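Long-range contacts in putative sensory box/GGDEF family protein (Vibrio parahaemolyticus, PDB 3LIE), which is probably a diguanylate cyclase that makes cyclic di-GMP from two GTP molecules, represented here by its Cache-type sensor part: residues T39-L44 against G166-N171; G45-L50 against T63-M68. All coordinates share one frame; numbering follows the deposited sequence.

Interaction 1 (T39-L44 against G166-N171)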
loop_
_atom_site.group_PDB
_atom_site.type_symbol
_atom_site.label_atom_id
_atom_site.label_comp_id
_atom_site.label_asym_id
_atom_site.label_seq_id
_atom_site.Cartn_x
_atom_site.Cartn_y
_atom_site.Cartn_z
ATOM N N THR A 39 -3.666 12.613 -4.765
ATOM C CA THR A 39 -3.675 13.466 -5.928
ATOM C C THR A 39 -4.380 12.843 -7.111
ATOM O O THR A 39 -5.245 13.481 -7.723
ATOM C CB THR A 39 -2.269 13.758 -6.330
ATOM O OG1 THR A 39 -1.656 14.443 -5.234
ATOM C CG2 THR A 39 -2.254 14.615 -7.566
ATOM N N ILE A 40 -3.989 11.610 -7.446
ATOM C CA ILE A 40 -4.490 10.916 -8.638
ATOM C C ILE A 40 -5.951 10.623 -8.494
ATOM O O ILE A 40 -6.701 10.707 -9.460
ATOM C CB ILE A 40 -3.811 9.596 -8.837
ATOM C CG1 ILE A 40 -2.320 9.803 -9.081
ATOM C CG2 ILE A 40 -4.421 8.901 -10.008
ATOM C CD1 ILE A 40 -2.001 10.353 -10.481
ATOM N N SER A 41 -6.343 10.301 -7.263
ATOM C CA SER A 41 -7.722 10.044 -6.939
ATOM C C SER A 41 -8.570 11.232 -7.210
ATOM O O SER A 41 -9.696 11.109 -7.680
ATOM C CB SER A 41 -7.857 9.751 -5.466
ATOM O OG SER A 41 -7.469 8.438 -5.189
ATOM N N ASP A 42 -8.060 12.400 -6.854
ATOM C CA ASP A 42 -8.869 13.574 -7.094
ATOM C C ASP A 42 -9.004 13.861 -8.589
ATOM O O ASP A 42 -10.095 14.146 -9.073
ATOM C CB ASP A 42 -8.387 14.800 -6.322
ATOM C CG ASP A 42 -9.390 15.928 -6.408
ATOM O OD1 ASP A 42 -10.592 15.623 -6.171
ATOM O OD2 ASP A 42 -9.011 17.082 -6.770
ATOM N N LEU A 43 -7.894 13.788 -9.314
ATOM C CA LEU A 43 -7.955 14.053 -10.741
ATOM C C LEU A 43 -8.964 13.100 -11.303
ATOM O O LEU A 43 -9.895 13.515 -11.955
ATOM C CB LEU A 43 -6.600 13.884 -11.427
ATOM C CG LEU A 43 -5.592 14.892 -10.868
ATOM C CD1 LEU A 43 -4.137 14.506 -11.222
ATOM C CD2 LEU A 43 -5.947 16.353 -11.290
ATOM N N LEU A 44 -8.775 11.821 -11.021
ATOM C CA LEU A 44 -9.650 10.807 -11.548
ATOM C C LEU A 44 -11.068 11.178 -11.163
ATOM O O LEU A 44 -11.961 11.194 -12.021
ATOM C CB LEU A 44 -9.273 9.413 -11.013
ATOM C CG LEU A 44 -8.198 8.610 -11.746
ATOM C CD1 LEU A 44 -7.953 7.316 -11.063
ATOM C CD2 LEU A 44 -8.602 8.397 -13.197
ATOM N N GLY A 166 -20.994 8.002 -7.303
ATOM C CA GLY A 166 -20.410 6.675 -7.338
ATOM C C GLY A 166 -19.129 6.581 -6.533
ATOM O O GLY A 166 -18.875 7.401 -5.657
ATOM N N TYR A 167 -18.307 5.584 -6.815
ATOM C CA TYR A 167 -17.143 5.373 -5.972
ATOM C C TYR A 167 -15.905 5.054 -6.761
ATOM O O TYR A 167 -15.913 4.167 -7.615
ATOM C CB TYR A 167 -17.375 4.218 -5.025
ATOM C CG TYR A 167 -18.476 4.461 -4.065
ATOM C CD1 TYR A 167 -18.221 4.577 -2.693
ATOM C CD2 TYR A 167 -19.787 4.580 -4.511
ATOM C CE1 TYR A 167 -19.247 4.796 -1.800
ATOM C CE2 TYR A 167 -20.814 4.798 -3.616
ATOM C CZ TYR A 167 -20.536 4.899 -2.274
ATOM O OH TYR A 167 -21.555 5.118 -1.406
ATOM N N LEU A 168 -14.837 5.777 -6.470
ATOM C CA LEU A 168 -13.570 5.427 -7.060
ATOM C C LEU A 168 -13.052 4.304 -6.198
ATOM O O LEU A 168 -13.130 4.378 -4.985
ATOM C CB LEU A 168 -12.587 6.595 -7.020
ATOM C CG LEU A 168 -11.330 6.310 -7.851
ATOM C CD1 LEU A 168 -11.640 6.341 -9.359
ATOM C CD2 LEU A 168 -10.199 7.276 -7.503
ATOM N N VAL A 169 -12.536 3.254 -6.814
ATOM C CA VAL A 169 -11.821 2.275 -6.046
ATOM C C VAL A 169 -10.511 1.972 -6.739
ATOM O O VAL A 169 -10.461 1.735 -7.938
ATOM C CB VAL A 169 -12.607 1.002 -5.885
ATOM C CG1 VAL A 169 -11.735 -0.019 -5.221
ATOM C CG2 VAL A 169 -13.846 1.249 -5.046
ATOM N N LEU A 170 -9.427 2.000 -5.983
ATOM C CA LEU A 170 -8.121 1.777 -6.577
ATOM C C LEU A 170 -7.499 0.520 -6.003
ATOM O O LEU A 170 -7.682 0.216 -4.826
ATOM C CB LEU A 170 -7.199 2.971 -6.315
ATOM C CG LEU A 170 -7.536 4.279 -7.025
ATOM C CD1 LEU A 170 -6.533 5.391 -6.634
ATOM C CD2 LEU A 170 -7.645 4.112 -8.528
ATOM N N ASN A 171 -6.735 -0.194 -6.809
ATOM C CA ASN A 171 -5.923 -1.236 -6.260
ATOM C C ASN A 171 -4.457 -0.933 -6.442
ATOM O O ASN A 171 -3.957 -1.065 -7.540
ATOM C CB ASN A 171 -6.250 -2.574 -6.920
ATOM C CG ASN A 171 -7.479 -3.239 -6.309
ATOM O OD1 ASN A 171 -8.619 -2.951 -6.686
ATOM N ND2 ASN A 171 -7.247 -4.119 -5.354
#

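Interaction 2 (G45-L50 against T63-M68)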
loop_
_atom_site.group_PDB
_atom_site.type_symbol
_atom_site.label_atom_id
_atom_site.label_comp_id
_atom_site.label_asym_id
_atom_site.label_seq_id
_atom_site.Cartn_x
_atom_site.Cartn_y
_atom_site.Cartn_z
ATOM N N GLY A 45 -11.269 11.504 -9.883
ATOM C CA GLY A 45 -12.581 11.931 -9.385
ATOM C C GLY A 45 -13.219 13.107 -10.129
ATOM O O GLY A 45 -14.435 13.251 -10.194
ATOM N N HIS A 46 -12.397 13.951 -10.720
ATOM C CA HIS A 46 -12.938 15.096 -11.394
ATOM C C HIS A 46 -12.765 15.009 -12.881
ATOM O O HIS A 46 -13.033 15.948 -13.589
ATOM C CB HIS A 46 -12.311 16.371 -10.838
ATOM C CG HIS A 46 -12.817 16.733 -9.468
ATOM N ND1 HIS A 46 -12.473 16.024 -8.335
ATOM C CD2 HIS A 46 -13.641 17.731 -9.051
ATOM C CE1 HIS A 46 -13.063 16.567 -7.283
ATOM N NE2 HIS A 46 -13.774 17.606 -7.688
ATOM N N SER A 47 -12.319 13.879 -13.370
ATOM C CA SER A 47 -11.986 13.835 -14.784
ATOM C C SER A 47 -13.227 14.162 -15.629
ATOM O O SER A 47 -14.352 13.748 -15.299
ATOM C CB SER A 47 -11.315 12.496 -15.199
ATOM O OG SER A 47 -12.215 11.393 -15.215
ATOM N N GLN A 48 -13.009 14.902 -16.712
ATOM C CA GLN A 48 -14.097 15.269 -17.581
ATOM C C GLN A 48 -14.859 14.035 -18.013
ATOM O O GLN A 48 -16.068 13.918 -17.751
ATOM C CB GLN A 48 -13.595 15.964 -18.818
ATOM C CG GLN A 48 -14.465 17.123 -19.203
ATOM C CD GLN A 48 -13.870 18.423 -18.730
ATOM O OE1 GLN A 48 -12.815 18.853 -19.237
ATOM N NE2 GLN A 48 -14.527 19.065 -17.753
ATOM N N SER A 49 -14.159 13.119 -18.673
ATOM C CA SER A 49 -14.811 11.954 -19.240
ATOM C C SER A 49 -15.805 11.379 -18.255
ATOM O O SER A 49 -16.884 10.967 -18.637
ATOM C CB SER A 49 -13.786 10.913 -19.681
ATOM O OG SER A 49 -12.826 10.656 -18.670
ATOM N N LEU A 50 -15.457 11.397 -16.978
ATOM C CA LEU A 50 -16.339 10.840 -15.979
ATOM C C LEU A 50 -17.631 11.626 -15.890
ATOM O O LEU A 50 -18.700 11.039 -15.891
ATOM C CB LEU A 50 -15.668 10.787 -14.607
ATOM C CG LEU A 50 -16.562 10.109 -13.566
ATOM C CD1 LEU A 50 -16.869 8.661 -13.930
ATOM C CD2 LEU A 50 -15.949 10.218 -12.214
ATOM N N THR A 63 -16.427 4.754 -23.729
ATOM C CA THR A 63 -15.171 4.574 -24.462
ATOM C C THR A 63 -14.092 5.650 -24.206
ATOM O O THR A 63 -12.883 5.365 -24.154
ATOM C CB THR A 63 -15.449 4.422 -25.964
ATOM O OG1 THR A 63 -16.070 3.144 -26.191
ATOM C CG2 THR A 63 -14.146 4.560 -26.791
ATOM N N ILE A 64 -14.522 6.887 -24.039
ATOM C CA ILE A 64 -13.577 7.964 -23.863
ATOM C C ILE A 64 -13.046 7.915 -22.439
ATOM O O ILE A 64 -11.849 8.078 -22.207
ATOM C CB ILE A 64 -14.249 9.302 -24.123
ATOM C CG1 ILE A 64 -14.777 9.334 -25.565
ATOM C CG2 ILE A 64 -13.266 10.442 -23.863
ATOM C CD1 ILE A 64 -16.144 9.958 -25.708
ATOM N N LEU A 65 -13.968 7.701 -21.499
ATOM C CA LEU A 65 -13.651 7.484 -20.095
ATOM C C LEU A 65 -12.565 6.389 -19.984
ATOM O O LEU A 65 -11.421 6.665 -19.591
ATOM C CB LEU A 65 -14.941 7.117 -19.297
ATOM C CG LEU A 65 -14.910 6.786 -17.791
ATOM C CD1 LEU A 65 -14.035 7.735 -17.018
ATOM C CD2 LEU A 65 -16.289 6.753 -17.185
ATOM N N GLU A 66 -12.935 5.168 -20.359
ATOM C CA GLU A 66 -12.017 4.059 -20.379
ATOM C C GLU A 66 -10.655 4.438 -20.978
ATOM O O GLU A 66 -9.617 4.292 -20.332
ATOM C CB GLU A 66 -12.648 2.877 -21.100
ATOM C CG GLU A 66 -13.777 2.250 -20.284
ATOM C CD GLU A 66 -14.551 1.162 -21.043
ATOM O OE1 GLU A 66 -14.181 0.874 -22.212
ATOM O OE2 GLU A 66 -15.531 0.614 -20.464
ATOM N N ASN A 67 -10.667 4.933 -22.201
ATOM C CA ASN A 67 -9.444 5.322 -22.835
ATOM C C ASN A 67 -8.653 6.203 -21.929
ATOM O O ASN A 67 -7.435 6.062 -21.804
ATOM C CB ASN A 67 -9.730 6.086 -24.111
ATOM C CG ASN A 67 -9.751 5.193 -25.325
ATOM O OD1 ASN A 67 -10.248 4.056 -25.281
ATOM N ND2 ASN A 67 -9.204 5.705 -26.435
ATOM N N MET A 68 -9.346 7.125 -21.290
ATOM C CA MET A 68 -8.688 8.107 -20.458
ATOM C C MET A 68 -8.065 7.460 -19.247
ATOM O O MET A 68 -6.845 7.576 -19.042
ATOM C CB MET A 68 -9.676 9.188 -20.026
ATOM C CG MET A 68 -9.960 10.200 -21.120
ATOM S SD MET A 68 -8.444 11.051 -21.639
ATOM C CE MET A 68 -7.505 11.275 -20.090
#

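Interaction 1 (T39-L44 against G166-N171)
Leu44 and Leu168 meet beside one flat group, the side chain of Trp69 from helix 60-76, which both leucines touch; the side chain of Tyr79 from strand 79-86 touches Leu170. Between the segments only methyl groups and a serine face one another. Helix 39-44 covers one face of the antiparallel sheet with its axis 9.8 Å from that of strand 166-171, their N-to-C directions 143° apart, nearer antiparallel than parallel. Leu168 and Leu170, alternate residues of the strand, direct their side chains to the helix, while Tyr167 meets Phe119 elsewhere. Leu44 CD1 touches both leucines, lying 4.2 Å from Leu168 CD1 and 4.1 Å from Leu170 CD2; its side chain crosses that of Leu168 at about a right angle. One turn back, Ser41 takes the other branches: CD2 of Leu168 packs against its CA at 3.8 Å, and CD1 of Leu170 approaches its OG. Serine is small enough for a Leu168 methyl to reach the helix backbone. With OG beside the backbone N (chi1 -79°), the Ser41 hydroxyl bonds back to the Ile37 carbonyl, so a buried polar atom is satisfied within its own helix. What joins helix to sheet here is apolar packing, without polar pairing across the interface.

Interaction 2 (G45-L50 against T63-M68)
Ser49 sits against Leu65 where helices 48-55 and 60-76 come together as a helical hairpin in the PAS-like, Cache-type module built on the sheet that contains strands 79-86 and 164-173. Their backbones approach closely, with 4.7 Å between the CA atoms of Ser49 and Leu65, and a small side chain suits such a place: CB of Ser49 rests on CA of Leu65 at 3.5 Å. The serine OG stands between its backbone N and carbonyl carbon (chi1 49°), which turns it to the second helix, 3.6 Å from Leu65 CD1. Met68, one turn further along, covers the same hydroxyl with its CB at 3.7 Å; its flexible chain, bent at chi2 and chi3, folds beside the serine. On the outer side, Ile64 adds CG2 at 4.2 Å from Ser49 CB.

Toward the interior, the two leucines lie side by side and point the same way, with Leu50 CD1 and Leu65 CD2 3.8 Å apart. Beyond them Leu65 also touches Tyr53 of the first helix and Val93 of strand 91-98, so its branched side chain joins the hairpin to the sheet.

The next shell is polar. Ser47 holds the N-cap position ahead of helix 48-55, and its compact hydroxyl serves two partners: OG accepts the indole NE1 of Trp69 from helix 60-76 and gives its own proton to the carbonyl O of Leu44.

How the interactions relate
From the N terminus, the long helix 11-46 first supplies residues 39-44, whose partner strand 166-171 arrives only after 121 intervening residues; interaction 1 thus closes a large loop. Interaction 2 is nested inside it, joining 45-50 to 63-68 across just 12 residues. The first segment of interaction 2 directly follows that of interaction 1, and the two contacts touch where Leu44 O packs at 4.1 Å from Leu50 CD2; their centres are about 11 Å apart. Trp69 also spans them. Together they fasten the end of the long helix to the sheet that holds strand 164-173 and fold the short helix 48-55 back onto helix 60-76.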